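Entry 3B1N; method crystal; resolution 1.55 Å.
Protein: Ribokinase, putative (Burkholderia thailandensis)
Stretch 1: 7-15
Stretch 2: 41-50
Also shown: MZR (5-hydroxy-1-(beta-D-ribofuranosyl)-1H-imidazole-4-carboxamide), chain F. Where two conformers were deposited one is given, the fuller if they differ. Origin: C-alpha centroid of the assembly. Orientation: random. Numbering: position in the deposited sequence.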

ATOM      1  N   GLY B   7     -11.576 -18.249   7.731  1.00 10.40           N
ATOM      2  CA  GLY B   7     -10.673 -17.266   7.124  1.00 10.57           C
ATOM      3  C   GLY B   7     -10.558 -16.078   8.045  1.00  9.59           C
ATOM      4  O   GLY B   7     -11.103 -16.046   9.143  1.00 10.13           O
ATOM      5  N   SER B   8      -9.809 -15.084   7.585  1.00  9.16           N
ATOM      6  CA  SER B   8      -9.599 -13.880   8.397  1.00  9.61           C
ATOM      7  C   SER B   8     -10.877 -13.097   8.645  1.00  8.43           C
ATOM      8  O   SER B   8     -11.797 -13.065   7.802  1.00  9.02           O
ATOM      9  CB  SER B   8      -8.577 -12.976   7.731  1.00  9.63           C
ATOM     10  OG  SER B   8      -9.016 -12.599   6.434  1.00 11.10           O
ATOM     11  N   ILE B   9     -10.917 -12.393   9.778  1.00  9.11           N
ATOM     12  CA  ILE B   9     -11.990 -11.442  10.077  1.00  8.02           C
ATOM     13  C   ILE B   9     -11.245 -10.170  10.465  1.00 10.05           C
ATOM     14  O   ILE B   9     -10.431 -10.214  11.400  1.00 10.53           O
ATOM     15  CB  ILE B   9     -12.887 -11.910  11.256  1.00  9.47           C
ATOM     16  CG1 ILE B   9     -13.449 -13.316  10.969  1.00 11.88           C
ATOM     17  CG2 ILE B   9     -14.050 -10.908  11.363  1.00  9.34           C
ATOM     18  CD1 ILE B   9     -14.204 -13.922  12.174  1.00 11.16           C
ATOM     19  N   ALA B  10     -11.432  -9.098   9.695  1.00  8.21           N
ATOM     20  CA  ALA B  10     -10.484  -7.954   9.786  1.00  8.23           C
ATOM     21  C   ALA B  10     -11.163  -6.666   9.516  1.00  8.71           C
ATOM     22  O   ALA B  10     -12.240  -6.617   8.912  1.00  9.43           O
ATOM     23  CB  ALA B  10      -9.305  -8.185   8.771  1.00  7.74           C
ATOM     24  N   TYR B  11     -10.526  -5.578   9.981  1.00  8.54           N
ATOM     25  CA  TYR B  11     -10.929  -4.239   9.573  1.00  9.52           C
ATOM     26  C   TYR B  11      -9.988  -3.765   8.482  1.00  9.13           C
ATOM     27  O   TYR B  11      -8.770  -3.858   8.625  1.00 10.45           O
ATOM     28  CB  TYR B  11     -10.808  -3.305  10.796  1.00 10.97           C
ATOM     29  CG  TYR B  11     -11.831  -3.617  11.851  1.00 10.39           C
ATOM     30  CD1 TYR B  11     -13.195  -3.488  11.594  1.00 10.77           C
ATOM     31  CD2 TYR B  11     -11.447  -4.116  13.090  1.00 12.96           C
ATOM     32  CE1 TYR B  11     -14.138  -3.775  12.570  1.00 14.12           C
ATOM     33  CE2 TYR B  11     -12.383  -4.427  14.082  1.00 11.08           C
ATOM     34  CZ  TYR B  11     -13.727  -4.245  13.816  1.00 12.37           C
ATOM     35  OH  TYR B  11     -14.675  -4.513  14.776  1.00 12.59           O
ATOM     36  N   ASP B  12     -10.589  -3.258   7.406  1.00 10.29           N
ATOM     37  CA  ASP B  12      -9.846  -2.856   6.222  1.00 10.62           C
ATOM     38  C   ASP B  12      -9.729  -1.346   6.103  1.00 11.86           C
ATOM     39  O   ASP B  12     -10.731  -0.649   6.260  1.00 11.84           O
ATOM     40  CB  ASP B  12     -10.527  -3.374   4.943  1.00 10.91           C
ATOM     41  CG  ASP B  12     -10.450  -4.864   4.789  1.00 11.81           C
ATOM     42  OD1 ASP B  12      -9.665  -5.541   5.463  1.00 10.68           O
ATOM     43  OD2 ASP B  12     -11.141  -5.347   3.886  1.00 11.82           O
ATOM     44  N   ASN B  13      -8.525  -0.860   5.805  1.00 11.52           N
ATOM     45  CA  ASN B  13      -8.336   0.558   5.415  1.00 13.45           C
ATOM     46  C   ASN B  13      -7.895   0.516   3.985  1.00 11.20           C
ATOM     47  O   ASN B  13      -6.807   0.033   3.699  1.00 12.34           O
ATOM     48  CB  ASN B  13      -7.320   1.236   6.338  1.00 13.51           C
ATOM     49  CG  ASN B  13      -7.953   1.555   7.721  1.00 21.36           C
ATOM     50  OD1 ASN B  13      -7.672   0.909   8.699  1.00 32.40           O
ATOM     51  ND2 ASN B  13      -8.869   2.525   7.747  1.00 30.36           N
ATOM     52  N   ILE B  14      -8.815   0.934   3.110  1.00 10.95           N
ATOM     53  CA  ILE B  14      -8.618   0.781   1.672  1.00 11.97           C
ATOM     54  C   ILE B  14      -8.278   2.136   1.045  1.00 12.47           C
ATOM     55  O   ILE B  14      -9.037   3.133   1.173  1.00 14.15           O
ATOM     56  CB  ILE B  14      -9.860   0.207   1.034  1.00 10.83           C
ATOM     57  CG1 ILE B  14     -10.107  -1.211   1.607  1.00 14.61           C
ATOM     58  CG2 ILE B  14      -9.670   0.127  -0.513  1.00 13.17           C
ATOM     59  CD1 ILE B  14     -11.524  -1.697   1.398  1.00 13.19           C
ATOM     60  N   MET B  15      -7.154   2.118   0.347  1.00 12.78           N
ATOM     61  CA  MET B  15      -6.656   3.316  -0.307  1.00 14.68           C
ATOM     62  C   MET B  15      -6.667   3.034  -1.789  1.00 15.34           C
ATOM     63  O   MET B  15      -5.874   2.217  -2.284  1.00 16.08           O
ATOM     64  CB  MET B  15      -5.252   3.558   0.214  1.00 14.91           C
ATOM     65  CG  MET B  15      -5.271   4.051   1.702  1.00 20.33           C
ATOM     66  SD  MET B  15      -3.759   3.648   2.573  1.00 28.47           S
ATOM     67  CE  MET B  15      -4.063   1.901   2.994  1.00 28.71           C
ATOM     68  N   THR B  41     -10.605  11.022   4.880  1.00 18.91           N
ATOM     69  CA  THR B  41     -10.455  10.591   6.252  1.00 21.65           C
ATOM     70  C   THR B  41     -10.486   9.041   6.325  1.00 22.39           C
ATOM     71  O   THR B  41     -11.320   8.415   5.649  1.00 22.40           O
ATOM     72  CB  THR B  41     -11.610  11.196   7.092  1.00 22.00           C
ATOM     73  OG1 THR B  41     -11.546  12.645   7.050  1.00 25.69           O
ATOM     74  CG2 THR B  41     -11.516  10.762   8.545  1.00 24.91           C
ATOM     75  N   MET B  42      -9.532   8.475   7.089  1.00 24.85           N
ATOM     76  CA  MET B  42      -9.467   7.038   7.353  0.50 26.44           C
ATOM     77  C   MET B  42     -10.810   6.548   7.870  1.00 26.79           C
ATOM     78  O   MET B  42     -11.392   7.134   8.806  1.00 27.72           O
ATOM     79  CB  MET B  42      -8.378   6.715   8.385  0.50 27.46           C
ATOM     80  CG  MET B  42      -7.090   6.113   7.816  0.50 29.80           C
ATOM     81  SD  MET B  42      -6.326   4.835   8.866  0.50 34.86           S
ATOM     82  CE  MET B  42      -6.569   5.519  10.506  0.50 32.15           C
ATOM     83  N   ARG B  43     -11.304   5.475   7.269  1.00 25.93           N
ATOM     84  CA  ARG B  43     -12.537   4.858   7.715  1.00 26.28           C
ATOM     85  C   ARG B  43     -12.350   3.357   7.668  1.00 24.41           C
ATOM     86  O   ARG B  43     -11.973   2.809   6.627  1.00 25.56           O
ATOM     87  CB  ARG B  43     -13.671   5.230   6.779  1.00 27.55           C
ATOM     88  CG  ARG B  43     -14.833   5.870   7.459  1.00 31.58           C
ATOM     89  CD  ARG B  43     -15.556   6.857   6.510  1.00 34.13           C
ATOM     90  NE  ARG B  43     -15.560   6.447   5.098  1.00 36.97           N
ATOM     91  CZ  ARG B  43     -16.203   5.388   4.605  1.00 37.03           C
ATOM     92  NH1 ARG B  43     -16.880   4.577   5.411  1.00 37.99           N
ATOM     93  NH2 ARG B  43     -16.145   5.126   3.307  1.00 38.10           N
ATOM     94  N   ARG B  44     -12.572   2.703   8.793  1.00 22.17           N
ATOM     95  CA  ARG B  44     -12.425   1.255   8.755  0.50 20.83           C
ATOM     96  C   ARG B  44     -13.684   0.567   8.248  1.00 19.42           C
ATOM     97  O   ARG B  44     -14.820   0.878   8.606  1.00 21.41           O
ATOM     98  CB  ARG B  44     -11.868   0.682  10.065  0.50 21.37           C
ATOM     99  CG  ARG B  44     -10.483   1.223  10.404  0.50 20.53           C
ATOM    100  CD  ARG B  44      -9.711   0.271  11.294  0.50 19.73           C
ATOM    101  NE  ARG B  44     -10.412  -0.084  12.525  0.50 19.62           N
ATOM    102  CZ  ARG B  44      -9.915  -0.916  13.440  0.50 18.06           C
ATOM    103  NH1 ARG B  44      -8.715  -1.475  13.250  0.50 12.60           N
ATOM    104  NH2 ARG B  44     -10.627  -1.196  14.535  0.50 18.49           N
ATOM    105  N   GLU B  45     -13.447  -0.358   7.343  1.00 15.53           N
ATOM    106  CA  GLU B  45     -14.526  -1.079   6.685  1.00 13.83           C
ATOM    107  C   GLU B  45     -14.475  -2.497   7.230  1.00 12.27           C
ATOM    108  O   GLU B  45     -13.416  -3.032   7.605  1.00 12.91           O
ATOM    109  CB  GLU B  45     -14.303  -1.157   5.185  1.00 13.14           C
ATOM    110  CG  GLU B  45     -14.230   0.139   4.392  1.00 17.55           C
ATOM    111  CD  GLU B  45     -15.550   0.796   4.147  1.00 21.99           C
ATOM    112  OE1 GLU B  45     -16.579   0.358   4.724  1.00 22.95           O
ATOM    113  OE2 GLU B  45     -15.536   1.776   3.351  1.00 24.08           O
ATOM    114  N   PHE B  46     -15.629  -3.136   7.248  1.00 10.83           N
ATOM    115  CA  PHE B  46     -15.671  -4.527   7.642  1.00  9.55           C
ATOM    116  C   PHE B  46     -15.131  -5.437   6.544  1.00  9.62           C
ATOM    117  O   PHE B  46     -15.599  -5.362   5.393  1.00 12.24           O
ATOM    118  CB  PHE B  46     -17.140  -4.909   7.982  1.00 10.94           C
ATOM    119  CG  PHE B  46     -17.691  -4.135   9.144  1.00  9.16           C
ATOM    120  CD1 PHE B  46     -17.334  -4.456  10.433  1.00  9.26           C
ATOM    121  CD2 PHE B  46     -18.525  -3.033   8.913  1.00 11.83           C
ATOM    122  CE1 PHE B  46     -17.857  -3.740  11.518  1.00 12.76           C
ATOM    123  CE2 PHE B  46     -19.036  -2.290   9.999  1.00 14.53           C
ATOM    124  CZ  PHE B  46     -18.700  -2.641  11.282  1.00 15.91           C
ATOM    125  N   GLY B  47     -14.168  -6.304   6.919  1.00  8.26           N
ATOM    126  CA  GLY B  47     -13.427  -7.066   5.939  1.00  8.33           C
ATOM    127  C   GLY B  47     -12.936  -8.367   6.512  1.00  7.97           C
ATOM    128  O   GLY B  47     -13.553  -8.925   7.420  1.00  8.38           O
ATOM    129  N   GLY B  48     -11.860  -8.866   5.934  1.00  7.74           N
ATOM    130  CA  GLY B  48     -11.366 -10.221   6.201  1.00  8.50           C
ATOM    131  C   GLY B  48     -12.097 -11.182   5.286  1.00  9.87           C
ATOM    132  O   GLY B  48     -13.301 -11.010   4.960  1.00  9.73           O
ATOM    133  N   CYS B  49     -11.379 -12.182   4.829  1.00  9.74           N
ATOM    134  CA  CYS B  49     -11.925 -13.101   3.833  0.70  9.04           C
ATOM    135  C   CYS B  49     -13.154 -13.856   4.330  1.00  9.24           C
ATOM    136  O   CYS B  49     -14.126 -14.009   3.593  1.00  9.94           O
ATOM    137  CB  CYS B  49     -10.819 -14.061   3.405  0.70  9.82           C
ATOM    138  SG  CYS B  49      -9.454 -13.115   2.534  0.70 12.88           S
ATOM    139  N   ALA B  50     -13.130 -14.294   5.592  1.00  9.57           N
ATOM    140  CA  ALA B  50     -14.318 -15.003   6.103  1.00 10.08           C
ATOM    141  C   ALA B  50     -15.484 -14.061   6.235  1.00  9.50           C
ATOM    142  O   ALA B  50     -16.621 -14.464   5.957  1.00 10.18           O
ATOM    143  CB  ALA B  50     -14.048 -15.691   7.441  1.00 10.12           C
TER
HETATM  144  N1  MZR F 401      -4.352 -13.035   5.400  1.00 14.83           N
HETATM  145  O3  MZR F 401      -6.922 -12.019   5.014  1.00 13.76           O
HETATM  146  C4  MZR F 401      -6.168 -11.066   4.297  1.00 13.32           C
HETATM  147  C5  MZR F 401      -4.732 -11.073   4.133  1.00 13.51           C
HETATM  148  C6  MZR F 401      -3.805 -12.053   4.704  1.00 15.14           C
HETATM  149  O6  MZR F 401      -2.593 -11.851   4.478  1.00 16.75           O
HETATM  150  N7  MZR F 401      -4.501  -9.966   3.374  1.00 12.63           N
HETATM  151  C8  MZR F 401      -5.686  -9.370   3.108  1.00 13.29           C
HETATM  152  N9  MZR F 401      -6.731 -10.039   3.675  1.00 10.91           N
HETATM  153  C1' MZR F 401      -8.162  -9.715   3.557  1.00 10.10           C
HETATM  154  C2' MZR F 401      -8.577  -8.273   3.789  1.00 10.72           C
HETATM  155  O2' MZR F 401      -8.937  -8.175   5.163  1.00  9.82           O
HETATM  156  C3' MZR F 401      -9.722  -8.089   2.762  1.00 10.89           C
HETATM  157  O3' MZR F 401     -11.013  -7.779   3.293  1.00  8.82           O
HETATM  158  C4' MZR F 401      -9.760  -9.383   1.994  1.00 11.70           C
HETATM  159  O4' MZR F 401      -8.464  -9.921   2.181  1.00 12.58           O
HETATM  160  C5' MZR F 401     -10.030  -9.147   0.527  1.00 14.07           C
HETATM  161  O5' MZR F 401     -10.076 -10.458  -0.097  1.00 17.97           O
HETATM  162  O   HOH W   1      -9.687   4.404   4.955  1.00 38.72           O
HETATM  163  O   HOH W   2     -11.225   2.142   4.120  1.00 23.76           O

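Y11, R44 and N13 have the largest areas covered across this contact, 95, 80 and 78 Å² of the 763 Å² buried in total. Y11 sits within a short antiparallel ladder, and N13 and R44 lie just beyond its D12-E45 end. The ladder is defined by two pairs of reciprocal hydrogen bonds. A10 N donates to G47 O at 3.1 Å, nearly straight at 169°, and G47 N returns to A10 O at 2.8 Å, more bent at 133°. Two residues on, D12 N reaches E45 O at 2.8 Å (174°) and E45 N reaches D12 O at 2.9 Å (165°). Y11 and F46 lie between these pairs as a non-hydrogen-bonded bridge, with CA atoms 5.1 Å apart. The strand directions differ by 126°, well short of strict antiparallel.

Because Y11 and F46 are paired in register, their side chains leave the same face of the sheet. Y11 CE1 lies 3.9 Å from F46 CE1, an apolar contact at the edge of the tyrosine ring. Y11 CA also approaches E45 O at 3.4 Å with an angle of 140° at the hydrogen, a CA-H...O contact that supplements the ladder. R44 meets the same tyrosine: Y11 CD2 sits over one face of its guanidinium, 3.4 Å from R44 NH2, while NH1 and NH2 find hydrogen bonds elsewhere in the structure. At its backbone, R44 CA lies 3.6 Å from D12 O in a second CA-H...O contact (146°).

N13 starts sideways from CA to CB, but the end of its side chain comes nearer to the other stretch. Its OD1 packs 3.3 Å from R44 CG. The 3.3 Å approach of N13 ND2 to R43 O has too poor an angle for a hydrogen bond. Water extends the connection instead: water 2 accepts from I14 N at 2.9 Å and donates to R43 O at 2.7 Å.

On the opposite face from Y11, A10, D12 and E45 direct their CB atoms, and D12 binds the ligand through MZR O2' to OD1 (2.7 Å) and MZR O3' to OD2 (2.5 Å). The absence of a side chain at G47 matters here, since an ideal CB would lie 2.1 Å from D12 OD2. Beyond the ladder, G48 N-caps a helix and donates from N to MZR O3' at 3.0 Å. S8 engages the helix start: C49 N donates to S8 OG (2.9 Å, 159°) and A50 N to S8 O (2.9 Å, 139°).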